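PDB 6V77: putative HpcE protein from Mycolicibacterium smegmatis, which is of unestablished function but belongs to the FAH family of metal-binding proteins, forms a dimer and carries a bound zinc ion. Local coordinates for residues B[145-150]-B[266-271]; B[117-122]-B[154-159]; B[71-76]-B[229-234]; B[31-36]-B[65-70]. All blocks are in the same frame, centred on the assembly; numbering follows the deposited sequence. Where two conformers were deposited one is given.

Interactions 1, 2 and 3 all reach the large mixed sheet of this FAH-family protein, while interaction 4 joins the helix at 33-38 to the loop that leads into strand 72-76. Interaction 1 is the nearest of the four to the centre of the chain, a sheet-on-sheet contact with no hydrogen bond across it. Interaction 2 uses the same strand 144-155 further along, where the contact is densely polar, beside the zinc ion. Interactions 3 and 4 touch through G234 and Q34, and both, like the end of interaction 2, reach the second subunit. Each combines apolar contacts with a single hydrogen bond between a glutamine side chain and the backbone, and interaction 4 is only partly buried.

Interaction 1: residues B[145-150]-B[266-271]; sequences AGVSVG and TGVGEF. With EDO (1,2-ethanediol), chain N.
Held by one nearly straight bond, the backbone N of G267 donates to O2 of a 1,2-ethanediol, probably from the crystallisation liquor, at 2.7 Å and 178°. That grip lies on the exposed turn, where R2 donates to the carbonyls of G267 and V268. Deeper in, two sheets of the FAH-type beta core face each other. Strand 145-150 of the large mixed sheet and strand 269-271 of the five-stranded one cross at 25°, their axes 7.0 Å apart at closest approach. No hydrogen bond crosses this gap; the side chains that meet are apolar, some touching backbone carbonyls, and branched aliphatic residues suit it. Each segment carries a classic beta bulge, A145 and G146 opposite V127 and V268 and G269 opposite I265.

V149 carries the contact: with CG1 anti to the backbone N, it turns CG1 to F271 and CG2 to V268 and G269. Its CG2 lies 4.0 Å from CG1 of V268 and 3.5 Å from the carbonyl O of G269. Glycine suits position 269 because V149 fills the side on which a side chain would lie. V147 adds a looser touch, its CG2 4.3 Å from CG2 of V268. S148 turns the other way, its OG satisfied by the carbonyl of E182; E270 is salt-bridged to R262.

F271 has CG in the crowded position between backbone N and carbonyl carbon (chi1 55°), which carries the ring along V149. Its CE2 meets CG1 of V149 at 3.8 Å, while the carbonyl O of V149 lies in the ring plane at the edge, 3.7 Å from CE2.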
loop_
_atom_site.group_PDB
_atom_site.type_symbol
_atom_site.label_atom_id
_atom_site.label_comp_id
_atom_site.label_asym_id
_atom_site.label_seq_id
_atom_site.Cartn_x
_atom_site.Cartn_y
_atom_site.Cartn_z
ATOM N N ALA B 145 -4.854 -17.196 6.328
ATOM C CA ALA B 145 -4.045 -18.294 5.812
ATOM C C ALA B 145 -3.067 -18.784 6.869
ATOM O O ALA B 145 -3.008 -19.980 7.176
ATOM C CB ALA B 145 -3.293 -17.835 4.562
ATOM N N GLY B 146 -2.263 -17.881 7.404
ATOM C CA GLY B 146 -1.331 -18.272 8.445
ATOM C C GLY B 146 -0.650 -17.049 9.011
ATOM O O GLY B 146 -0.983 -15.918 8.668
ATOM N N VAL B 147 0.333 -17.294 9.887
ATOM C CA VAL B 147 1.033 -16.219 10.575
ATOM C C VAL B 147 2.520 -16.384 10.324
ATOM O O VAL B 147 2.993 -17.456 9.949
ATOM C CB VAL B 147 0.757 -16.214 12.098
ATOM C CG1 VAL B 147 -0.731 -15.997 12.358
ATOM C CG2 VAL B 147 1.264 -17.523 12.766
ATOM N N SER B 148 3.267 -15.305 10.542
ATOM C CA SER B 148 4.711 -15.391 10.421
ATOM C C SER B 148 5.338 -14.381 11.378
ATOM O O SER B 148 4.644 -13.667 12.112
ATOM C CB SER B 148 5.150 -15.185 8.958
ATOM O OG SER B 148 6.516 -15.599 8.797
ATOM N N VAL B 149 6.669 -14.315 11.358
ATOM C CA VAL B 149 7.416 -13.383 12.199
ATOM C C VAL B 149 7.752 -12.161 11.364
ATOM O O VAL B 149 8.119 -12.287 10.189
ATOM C CB VAL B 149 8.709 -14.024 12.743
ATOM C CG1 VAL B 149 9.389 -13.088 13.766
ATOM C CG2 VAL B 149 8.476 -15.430 13.351
ATOM N N GLY B 150 7.649 -10.973 11.960
ATOM C CA GLY B 150 8.042 -9.757 11.265
ATOM C C GLY B 150 8.783 -8.792 12.173
ATOM O O GLY B 150 8.741 -8.895 13.404
ATOM N N THR B 266 7.751 -17.828 19.511
ATOM C CA THR B 266 8.096 -19.172 19.970
ATOM C C THR B 266 7.152 -20.188 19.348
ATOM O O THR B 266 5.931 -20.018 19.383
ATOM C CB THR B 266 8.040 -19.253 21.491
ATOM O OG1 THR B 266 8.875 -18.217 22.045
ATOM C CG2 THR B 266 8.537 -20.640 21.970
ATOM N N GLY B 267 7.728 -21.221 18.734
ATOM C CA GLY B 267 6.951 -22.211 18.013
ATOM C C GLY B 267 6.558 -21.831 16.598
ATOM O O GLY B 267 6.008 -22.683 15.877
ATOM N N VAL B 268 6.810 -20.595 16.175
ATOM C CA VAL B 268 6.485 -20.133 14.826
ATOM C C VAL B 268 7.744 -19.910 13.996
ATOM O O VAL B 268 7.852 -20.406 12.876
ATOM C CB VAL B 268 5.619 -18.857 14.872
ATOM C CG1 VAL B 268 5.533 -18.209 13.478
ATOM C CG2 VAL B 268 4.227 -19.202 15.412
ATOM N N GLY B 269 8.714 -19.167 14.528
ATOM C CA GLY B 269 9.929 -18.959 13.761
ATOM C C GLY B 269 10.864 -17.978 14.431
ATOM O O GLY B 269 10.545 -17.354 15.448
ATOM N N GLU B 270 12.041 -17.850 13.830
ATOM C CA GLU B 270 12.961 -16.806 14.268
ATOM C C GLU B 270 13.859 -16.401 13.111
ATOM O O GLU B 270 14.041 -17.157 12.155
ATOM C CB GLU B 270 13.828 -17.270 15.441
ATOM C CG GLU B 270 14.823 -18.344 15.060
ATOM C CD GLU B 270 15.811 -18.599 16.178
ATOM O OE1 GLU B 270 15.514 -19.442 17.033
ATOM O OE2 GLU B 270 16.864 -17.925 16.211
ATOM N N PHE B 271 14.464 -15.217 13.235
ATOM C CA PHE B 271 15.533 -14.840 12.325
ATOM C C PHE B 271 16.434 -13.810 12.985
ATOM O O PHE B 271 16.027 -13.099 13.905
ATOM C CB PHE B 271 14.993 -14.324 10.978
ATOM C CG PHE B 271 14.008 -13.162 11.053
ATOM C CD1 PHE B 271 14.450 -11.843 11.116
ATOM C CD2 PHE B 271 12.635 -13.397 10.905
ATOM C CE1 PHE B 271 13.543 -10.772 11.121
ATOM C CE2 PHE B 271 11.721 -12.360 10.912
ATOM C CZ PHE B 271 12.162 -11.037 11.010
HETATM C C1 EDO N . 11.519 -19.736 17.495
HETATM O O1 EDO N . 12.393 -19.595 18.626
HETATM C C2 EDO N . 10.907 -21.129 17.493
HETATM O O2 EDO N . 10.468 -21.428 18.823
#

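Interaction 2: residues B[117-122]-B[154-159]; sequences SVDWEV and SERDLQ. With ZN (zinc ion), chain L; SO4 (sulfate ion), chain O.
The two segments pass antiparallel as a short ladder, V118 and E155 forming a non-hydrogen-bonded pair and D119 and S154 a hydrogen-bonded one. D119 N donates to S154 O at 2.8 Å, from above the carbonyl plane, and S154 N answers to D119 O. One step on, where segment 154-159 turns into helix 156-160, R156 N reaches S117 O at 2.8 Å and lies in the plane of that carbonyl.

E155 occupies the N-cap of this helix. Bent at chi2 (-70°), its carboxylate curls back so that OE1 accepts from L158 N and OE2 from D157 N, while the anti lone pair of OE2 takes S117 N at 2.9 Å. A carboxylate suits this spot, as the helix start presents several N-H groups.

D119, E121 and R156 make a salt-bridge network beside the metal site typical of the FAH fold. R156 grips D119 OD2 side-on, with NE at 2.8 Å and NH2 close by, the guanidinium and carboxylate planes 83° apart. Backbone N atoms of G246 and M247 also hold that carboxylate. End-on, the guanidinium takes E121 OE2 with NH1 and NH2, R156 NH2 lying 2.7 Å from E121 OE2. The other oxygen of E121, OE1, binds the zinc ion at 2.2 Å; E123, D152 and a water complete the ligands. R156 is a second-shell residue that, with the zinc on OE1, would limit rotation of the E121 carboxylate, and its charge probably keeps E121 ionised. Q159 OE1 accepts from R156 NH1 in the guanidinium plane, and R156 NH1 also donates to sulfate O2 at 2.8 Å.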
loop_
_atom_site.group_PDB
_atom_site.type_symbol
_atom_site.label_atom_id
_atom_site.label_comp_id
_atom_site.label_asym_id
_atom_site.label_seq_id
_atom_site.Cartn_x
_atom_site.Cartn_y
_atom_site.Cartn_z
ATOM N N SER B 117 17.571 7.410 13.510
ATOM C CA SER B 117 17.386 6.656 14.749
ATOM C C SER B 117 16.571 5.418 14.410
ATOM O O SER B 117 15.335 5.462 14.411
ATOM C CB SER B 117 16.685 7.521 15.804
ATOM O OG SER B 117 17.470 8.659 16.131
ATOM N N VAL B 118 17.247 4.315 14.099
ATOM C CA VAL B 118 16.555 3.121 13.616
ATOM C C VAL B 118 16.222 2.216 14.798
ATOM O O VAL B 118 17.098 1.844 15.588
ATOM C CB VAL B 118 17.394 2.387 12.561
ATOM C CG1 VAL B 118 16.670 1.177 12.085
ATOM C CG2 VAL B 118 17.694 3.333 11.376
ATOM N N ASP B 119 14.953 1.844 14.895
ATOM C CA ASP B 119 14.401 1.197 16.068
ATOM C C ASP B 119 13.794 -0.139 15.657
ATOM O O ASP B 119 13.365 -0.311 14.512
ATOM C CB ASP B 119 13.349 2.098 16.692
ATOM C CG ASP B 119 13.112 1.818 18.148
ATOM O OD1 ASP B 119 13.682 0.846 18.698
ATOM O OD2 ASP B 119 12.354 2.606 18.745
ATOM N N TRP B 120 13.766 -1.081 16.600
ATOM C CA TRP B 120 13.268 -2.439 16.391
ATOM C C TRP B 120 11.845 -2.576 16.925
ATOM O O TRP B 120 11.464 -1.904 17.888
ATOM C CB TRP B 120 14.170 -3.451 17.111
ATOM C CG TRP B 120 14.318 -3.136 18.594
ATOM C CD1 TRP B 120 13.507 -3.569 19.609
ATOM C CD2 TRP B 120 15.309 -2.296 19.205
ATOM N NE1 TRP B 120 13.943 -3.066 20.807
ATOM C CE2 TRP B 120 15.041 -2.275 20.588
ATOM C CE3 TRP B 120 16.398 -1.565 18.716
ATOM C CZ2 TRP B 120 15.817 -1.561 21.486
ATOM C CZ3 TRP B 120 17.177 -0.850 19.620
ATOM C CH2 TRP B 120 16.885 -0.857 20.989
ATOM N N GLU B 121 11.074 -3.500 16.316
ATOM C CA GLU B 121 9.688 -3.775 16.729
ATOM C C GLU B 121 9.334 -5.199 16.274
ATOM O O GLU B 121 8.929 -5.379 15.123
ATOM C CB GLU B 121 8.708 -2.761 16.118
ATOM C CG GLU B 121 8.901 -1.275 16.505
ATOM C CD GLU B 121 7.675 -0.404 16.236
ATOM O OE1 GLU B 121 6.785 -0.855 15.489
ATOM O OE2 GLU B 121 7.579 0.710 16.785
ATOM N N VAL B 122 9.455 -6.196 17.161
ATOM C CA VAL B 122 8.996 -7.542 16.790
ATOM C C VAL B 122 7.480 -7.532 16.668
ATOM O O VAL B 122 6.781 -6.918 17.484
ATOM C CB VAL B 122 9.445 -8.618 17.801
ATOM C CG1 VAL B 122 8.989 -8.305 19.231
ATOM C CG2 VAL B 122 8.901 -10.004 17.397
ATOM N N SER B 154 11.910 0.956 12.094
ATOM C CA SER B 154 11.342 2.303 12.088
ATOM C C SER B 154 12.449 3.327 12.243
ATOM O O SER B 154 13.151 3.318 13.257
ATOM C CB SER B 154 10.325 2.464 13.229
ATOM O OG SER B 154 9.343 1.416 13.208
ATOM N N GLU B 155 12.568 4.248 11.287
ATOM C CA GLU B 155 13.487 5.374 11.445
ATOM C C GLU B 155 12.724 6.469 12.191
ATOM O O GLU B 155 11.915 7.191 11.605
ATOM C CB GLU B 155 14.020 5.830 10.085
ATOM C CG GLU B 155 15.276 6.672 10.196
ATOM C CD GLU B 155 14.966 8.014 10.781
ATOM O OE1 GLU B 155 14.325 8.820 10.075
ATOM O OE2 GLU B 155 15.299 8.238 11.959
ATOM N N ARG B 156 12.997 6.614 13.500
ATOM C CA ARG B 156 12.110 7.416 14.341
ATOM C C ARG B 156 12.168 8.905 14.021
ATOM O O ARG B 156 11.192 9.615 14.288
ATOM C CB ARG B 156 12.430 7.208 15.818
ATOM C CG ARG B 156 12.275 5.765 16.258
ATOM C CD ARG B 156 10.804 5.299 16.224
ATOM N NE ARG B 156 10.676 4.082 17.026
ATOM C CZ ARG B 156 9.647 3.243 16.990
ATOM N NH1 ARG B 156 8.612 3.449 16.170
ATOM N NH2 ARG B 156 9.663 2.173 17.781
ATOM N N ASP B 157 13.294 9.412 13.499
ATOM C CA ASP B 157 13.373 10.844 13.208
ATOM C C ASP B 157 12.336 11.230 12.159
ATOM O O ASP B 157 11.529 12.144 12.367
ATOM C CB ASP B 157 14.777 11.242 12.724
ATOM C CG ASP B 157 15.854 11.039 13.774
ATOM O OD1 ASP B 157 15.520 10.802 14.958
ATOM O OD2 ASP B 157 17.048 11.118 13.401
ATOM N N LEU B 158 12.356 10.542 11.020
ATOM C CA LEU B 158 11.360 10.788 9.977
ATOM C C LEU B 158 9.957 10.471 10.472
ATOM O O LEU B 158 8.993 11.164 10.119
ATOM C CB LEU B 158 11.684 9.946 8.744
ATOM C CG LEU B 158 10.761 10.078 7.521
ATOM C CD1 LEU B 158 10.729 11.520 7.057
ATOM C CD2 LEU B 158 11.218 9.162 6.394
ATOM N N GLN B 159 9.816 9.414 11.275
ATOM C CA GLN B 159 8.488 8.965 11.686
ATOM C C GLN B 159 7.738 10.050 12.444
ATOM O O GLN B 159 6.519 10.190 12.299
ATOM C CB GLN B 159 8.586 7.709 12.559
ATOM C CG GLN B 159 7.201 7.112 12.851
ATOM C CD GLN B 159 7.228 5.996 13.894
ATOM O OE1 GLN B 159 8.247 5.326 14.085
ATOM N NE2 GLN B 159 6.095 5.788 14.562
HETATM ZN ZN ZN L . 4.840 -1.366 14.498
HETATM S S SO4 O . 4.654 2.451 16.331
HETATM O O1 SO4 O . 4.755 2.552 17.783
HETATM O O2 SO4 O . 5.894 2.882 15.682
HETATM O O3 SO4 O . 4.385 1.069 15.927
HETATM O O4 SO4 O . 3.532 3.269 15.875
HETATM O O HOH W 1 3.161 -1.929 13.279
#

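Interaction 3: residues B[71-76]-B[229-234]; sequences QVFAVG and VELYPG
The Y232 ring carries the carbonyl O of E230 over one face, 3.9 Å above the plane and offset toward the rim. The Q71 amide approaches the ring obliquely, its plane turned 44° from it, with NE2 3.5 Å from CD2 of Y232; R70 adds a cation-pi contact. The F73 ring is also met obliquely. CG2 of V229 reaches it tip to tip, 3.8 Å from CZ, and CD2 of L231 crosses to within a tight 3.3 Å of CE2.

Q71 is extended beyond CG, long enough to bring NE2 to E230 O at 2.8 Å. A primary amide suits this place because it has two N-H groups: NE2 also donates to D235 OD2, and OE1 meets S102 OG of the second subunit, which is also hydrogen-bonded to E230 N. F100 of that subunit meets the F73 ring, so the contact forms part of the dimer interface of this FAH-family protein.

Segment 229-234 lies in the loop between helix 218-226 and strand 236-238. That strand pairs parallel with 72-76, strand 95-97 pairs antiparallel with 72-76, and the helix packs L225 on F73 and I222 on L231.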
loop_
_atom_site.group_PDB
_atom_site.type_symbol
_atom_site.label_atom_id
_atom_site.label_comp_id
_atom_site.label_asym_id
_atom_site.label_seq_id
_atom_site.Cartn_x
_atom_site.Cartn_y
_atom_site.Cartn_z
ATOM N N GLN B 71 -2.377 -5.106 -0.288
ATOM C CA GLN B 71 -2.521 -4.112 0.764
ATOM C C GLN B 71 -1.712 -4.589 1.956
ATOM O O GLN B 71 -1.724 -5.784 2.261
ATOM C CB GLN B 71 -3.987 -3.934 1.182
ATOM C CG GLN B 71 -4.860 -3.447 0.024
ATOM C CD GLN B 71 -6.349 -3.420 0.356
ATOM O OE1 GLN B 71 -7.029 -2.420 0.082
ATOM N NE2 GLN B 71 -6.865 -4.505 0.944
ATOM N N VAL B 72 -1.016 -3.656 2.608
ATOM C CA VAL B 72 -0.262 -3.925 3.838
ATOM C C VAL B 72 -0.832 -3.027 4.916
ATOM O O VAL B 72 -0.810 -1.792 4.780
ATOM C CB VAL B 72 1.235 -3.632 3.666
ATOM C CG1 VAL B 72 1.971 -3.819 5.006
ATOM C CG2 VAL B 72 1.838 -4.488 2.560
ATOM N N PHE B 73 -1.285 -3.621 6.001
ATOM C CA PHE B 73 -1.804 -2.860 7.128
ATOM C C PHE B 73 -0.827 -2.967 8.279
ATOM O O PHE B 73 -0.528 -4.072 8.737
ATOM C CB PHE B 73 -3.172 -3.385 7.538
ATOM C CG PHE B 73 -4.134 -3.349 6.415
ATOM C CD1 PHE B 73 -4.772 -2.169 6.080
ATOM C CD2 PHE B 73 -4.330 -4.475 5.627
ATOM C CE1 PHE B 73 -5.661 -2.100 5.002
ATOM C CE2 PHE B 73 -5.243 -4.428 4.538
ATOM C CZ PHE B 73 -5.882 -3.232 4.216
ATOM N N ALA B 74 -0.347 -1.834 8.754
ATOM C CA ALA B 74 0.562 -1.841 9.899
ATOM C C ALA B 74 -0.124 -1.122 11.047
ATOM O O ALA B 74 -0.696 -0.043 10.855
ATOM C CB ALA B 74 1.892 -1.188 9.547
ATOM N N VAL B 75 -0.069 -1.719 12.230
ATOM C CA VAL B 75 -0.837 -1.275 13.381
ATOM C C VAL B 75 0.128 -0.637 14.371
ATOM O O VAL B 75 1.164 -1.229 14.699
ATOM C CB VAL B 75 -1.593 -2.453 14.013
ATOM C CG1 VAL B 75 -2.364 -2.006 15.245
ATOM C CG2 VAL B 75 -2.532 -3.105 12.959
ATOM N N GLY B 76 -0.190 0.583 14.813
ATOM C CA GLY B 76 0.564 1.230 15.867
ATOM C C GLY B 76 -0.099 1.026 17.223
ATOM O O GLY B 76 -1.261 0.656 17.308
ATOM N N VAL B 229 -12.215 -1.086 4.440
ATOM C CA VAL B 229 -11.567 -1.561 3.218
ATOM C C VAL B 229 -12.075 -2.963 2.875
ATOM O O VAL B 229 -12.659 -3.662 3.703
ATOM C CB VAL B 229 -10.031 -1.589 3.350
ATOM C CG1 VAL B 229 -9.501 -0.170 3.597
ATOM C CG2 VAL B 229 -9.591 -2.549 4.483
ATOM N N GLU B 230 -11.829 -3.380 1.632
ATOM C CA GLU B 230 -11.956 -4.795 1.274
ATOM C C GLU B 230 -10.599 -5.457 1.482
ATOM O O GLU B 230 -9.638 -5.130 0.784
ATOM C CB GLU B 230 -12.417 -4.973 -0.170
ATOM C CG GLU B 230 -12.593 -6.466 -0.568
ATOM C CD GLU B 230 -12.922 -6.639 -2.045
ATOM O OE1 GLU B 230 -13.120 -5.627 -2.749
ATOM O OE2 GLU B 230 -12.967 -7.798 -2.509
ATOM N N LEU B 231 -10.514 -6.383 2.437
ATOM C CA LEU B 231 -9.301 -7.195 2.546
ATOM C C LEU B 231 -9.223 -8.168 1.372
ATOM O O LEU B 231 -10.247 -8.632 0.853
ATOM C CB LEU B 231 -9.283 -7.961 3.867
ATOM C CG LEU B 231 -9.265 -7.081 5.117
ATOM C CD1 LEU B 231 -9.199 -7.938 6.359
ATOM C CD2 LEU B 231 -8.031 -6.175 5.086
ATOM N N TYR B 232 -7.997 -8.444 0.917
ATOM C CA TYR B 232 -7.791 -9.401 -0.158
ATOM C C TYR B 232 -7.015 -10.608 0.346
ATOM O O TYR B 232 -6.204 -10.483 1.262
ATOM C CB TYR B 232 -6.991 -8.817 -1.328
ATOM C CG TYR B 232 -7.635 -7.656 -2.007
ATOM C CD1 TYR B 232 -8.803 -7.825 -2.704
ATOM C CD2 TYR B 232 -7.051 -6.384 -1.958
ATOM C CE1 TYR B 232 -9.407 -6.763 -3.362
ATOM C CE2 TYR B 232 -7.647 -5.308 -2.618
ATOM C CZ TYR B 232 -8.833 -5.517 -3.310
ATOM O OH TYR B 232 -9.470 -4.484 -3.970
ATOM N N PRO B 233 -7.221 -11.780 -0.257
ATOM C CA PRO B 233 -6.309 -12.901 -0.005
ATOM C C PRO B 233 -4.879 -12.462 -0.282
ATOM O O PRO B 233 -4.610 -11.744 -1.250
ATOM C CB PRO B 233 -6.773 -13.969 -0.997
ATOM C CG PRO B 233 -8.218 -13.589 -1.313
ATOM C CD PRO B 233 -8.245 -12.094 -1.272
ATOM N N GLY B 234 -3.962 -12.875 0.593
ATOM C CA GLY B 234 -2.570 -12.500 0.454
ATOM C C GLY B 234 -2.185 -11.166 1.072
ATOM O O GLY B 234 -0.981 -10.866 1.147
#

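Interaction 4: residues B[31-36]-B[65-70]; sequences PDPQDL and PAPLPR
The polar part of this contact rests on the carboxamide of Q34. Its chain folds at chi2 (-65°), which swings OE1 across to the backbone of the opposite loop. OE1 accepts from L68 N at 2.8 Å and 159°, but the donor stands 45° above the carbonyl plane, so no lone pair is met squarely. P67 N, 3.1 Å from OE1, has no hydrogen to offer. The other end of the amide, NE2, makes a weak hydrogen bond to G234 O. Glutamine suits the place because one flexible chain brings both an acceptor and a donor to backbone groups.

The motif on the first segment is a helix N-terminus. D32 is the N-cap, and its OD1 takes Q34 N in a weak bond of 3.3 Å. P33 follows directly, a fitting residue here since the first turn of a helix leaves its N-H groups without intrahelical acceptors and proline has none to lose. The turn closes through D35 N on D32 O and L36 N on P33 O.

Apolar contact comes from proline rings. P33 and P67 cross obliquely, CB of P33 lying 3.7 Å from CD of P67, and the same CB sits 3.4 Å from the carbonyl O of P65. That carbonyl is hydrogen-bonded by the hydroxyl of Y37. CG of Q34 brushes CB of L68 at 4.2 Å. Rigid prolines at 65, 67 and 69 suit a loop without regular structure that runs from strand 62-63 to strand 72-76. L68 packs against R70 of the second subunit, while P33 lies on I10 and N5 of the N-terminal strands.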
loop_
_atom_site.group_PDB
_atom_site.type_symbol
_atom_site.label_atom_id
_atom_site.label_comp_id
_atom_site.label_asym_id
_atom_site.label_seq_id
_atom_site.Cartn_x
_atom_site.Cartn_y
_atom_site.Cartn_z
ATOM N N PRO B 31 4.141 -20.942 -9.090
ATOM C CA PRO B 31 5.111 -20.840 -7.986
ATOM C C PRO B 31 5.037 -19.529 -7.167
ATOM O O PRO B 31 5.634 -19.458 -6.091
ATOM C CB PRO B 31 6.459 -20.945 -8.714
ATOM C CG PRO B 31 6.162 -20.362 -10.082
ATOM C CD PRO B 31 4.798 -20.878 -10.408
ATOM N N ASP B 32 4.326 -18.518 -7.655
ATOM C CA ASP B 32 4.218 -17.258 -6.919
ATOM C C ASP B 32 3.423 -17.472 -5.636
ATOM O O ASP B 32 2.310 -18.006 -5.687
ATOM C CB ASP B 32 3.555 -16.191 -7.795
ATOM C CG ASP B 32 3.103 -14.960 -7.009
ATOM O OD1 ASP B 32 3.836 -14.483 -6.113
ATOM O OD2 ASP B 32 2.013 -14.436 -7.324
ATOM N N PRO B 33 3.954 -17.079 -4.467
ATOM C CA PRO B 33 3.182 -17.277 -3.227
ATOM C C PRO B 33 1.797 -16.654 -3.273
ATOM O O PRO B 33 0.836 -17.281 -2.814
ATOM C CB PRO B 33 4.073 -16.624 -2.157
ATOM C CG PRO B 33 5.461 -16.748 -2.703
ATOM C CD PRO B 33 5.290 -16.513 -4.200
ATOM N N GLN B 34 1.644 -15.451 -3.836
ATOM C CA GLN B 34 0.314 -14.843 -3.801
ATOM C C GLN B 34 -0.721 -15.676 -4.555
ATOM O O GLN B 34 -1.911 -15.587 -4.234
ATOM C CB GLN B 34 0.328 -13.412 -4.355
ATOM C CG GLN B 34 1.444 -12.462 -3.826
ATOM C CD GLN B 34 1.386 -12.100 -2.321
ATOM O OE1 GLN B 34 2.428 -11.907 -1.717
ATOM N NE2 GLN B 34 0.189 -11.948 -1.745
ATOM N N ASP B 35 -0.302 -16.515 -5.516
ATOM C CA ASP B 35 -1.261 -17.371 -6.221
ATOM C C ASP B 35 -1.888 -18.379 -5.279
ATOM O O ASP B 35 -3.048 -18.773 -5.459
ATOM C CB ASP B 35 -0.595 -18.119 -7.382
ATOM C CG ASP B 35 -1.539 -19.144 -8.049
ATOM O OD1 ASP B 35 -2.475 -18.711 -8.742
ATOM O OD2 ASP B 35 -1.359 -20.376 -7.883
ATOM N N LEU B 36 -1.123 -18.845 -4.294
ATOM C CA LEU B 36 -1.682 -19.767 -3.319
ATOM C C LEU B 36 -2.759 -19.088 -2.496
ATOM O O LEU B 36 -3.837 -19.650 -2.290
ATOM C CB LEU B 36 -0.591 -20.314 -2.404
ATOM C CG LEU B 36 -0.071 -21.685 -2.784
ATOM C CD1 LEU B 36 0.381 -21.703 -4.219
ATOM C CD2 LEU B 36 1.059 -22.040 -1.856
ATOM N N PRO B 65 7.037 -14.877 2.943
ATOM C CA PRO B 65 5.971 -15.793 2.516
ATOM C C PRO B 65 4.841 -15.082 1.780
ATOM O O PRO B 65 4.067 -15.745 1.082
ATOM C CB PRO B 65 5.489 -16.431 3.830
ATOM C CG PRO B 65 5.939 -15.482 4.914
ATOM C CD PRO B 65 7.182 -14.791 4.410
ATOM N N ALA B 66 4.733 -13.757 1.913
ATOM C CA ALA B 66 3.795 -12.936 1.145
ATOM C C ALA B 66 4.617 -11.786 0.584
ATOM O O ALA B 66 4.707 -10.713 1.195
ATOM C CB ALA B 66 2.636 -12.445 2.007
ATOM N N PRO B 67 5.267 -11.986 -0.564
ATOM C CA PRO B 67 6.217 -10.972 -1.046
ATOM C C PRO B 67 5.563 -9.802 -1.782
ATOM O O PRO B 67 6.198 -8.745 -1.909
ATOM C CB PRO B 67 7.126 -11.773 -1.987
ATOM C CG PRO B 67 6.236 -12.867 -2.510
ATOM C CD PRO B 67 5.301 -13.221 -1.372
ATOM N N LEU B 68 4.324 -9.938 -2.270
ATOM C CA LEU B 68 3.683 -8.850 -3.024
ATOM C C LEU B 68 2.212 -8.699 -2.625
ATOM O O LEU B 68 1.302 -8.830 -3.455
ATOM C CB LEU B 68 3.832 -9.079 -4.528
ATOM C CG LEU B 68 3.436 -7.880 -5.417
ATOM C CD1 LEU B 68 4.144 -6.570 -5.036
ATOM C CD2 LEU B 68 3.640 -8.179 -6.898
ATOM N N PRO B 69 1.948 -8.378 -1.358
ATOM C CA PRO B 69 0.560 -8.185 -0.935
ATOM C C PRO B 69 -0.042 -6.969 -1.631
ATOM O O PRO B 69 0.629 -5.965 -1.856
ATOM C CB PRO B 69 0.662 -7.979 0.582
ATOM C CG PRO B 69 2.097 -7.500 0.800
ATOM C CD PRO B 69 2.914 -8.170 -0.256
ATOM N N ARG B 70 -1.327 -7.081 -1.981
ATOM C CA ARG B 70 -2.019 -5.931 -2.560
ATOM C C ARG B 70 -2.139 -4.785 -1.562
ATOM O O ARG B 70 -2.048 -3.611 -1.946
ATOM C CB ARG B 70 -3.390 -6.376 -3.063
ATOM C CG ARG B 70 -3.237 -7.278 -4.268
ATOM C CD ARG B 70 -4.485 -8.106 -4.527
ATOM N NE ARG B 70 -5.472 -7.349 -5.266
ATOM C CZ ARG B 70 -6.579 -7.889 -5.783
ATOM N NH1 ARG B 70 -6.821 -9.189 -5.636
ATOM N NH2 ARG B 70 -7.442 -7.134 -6.450
#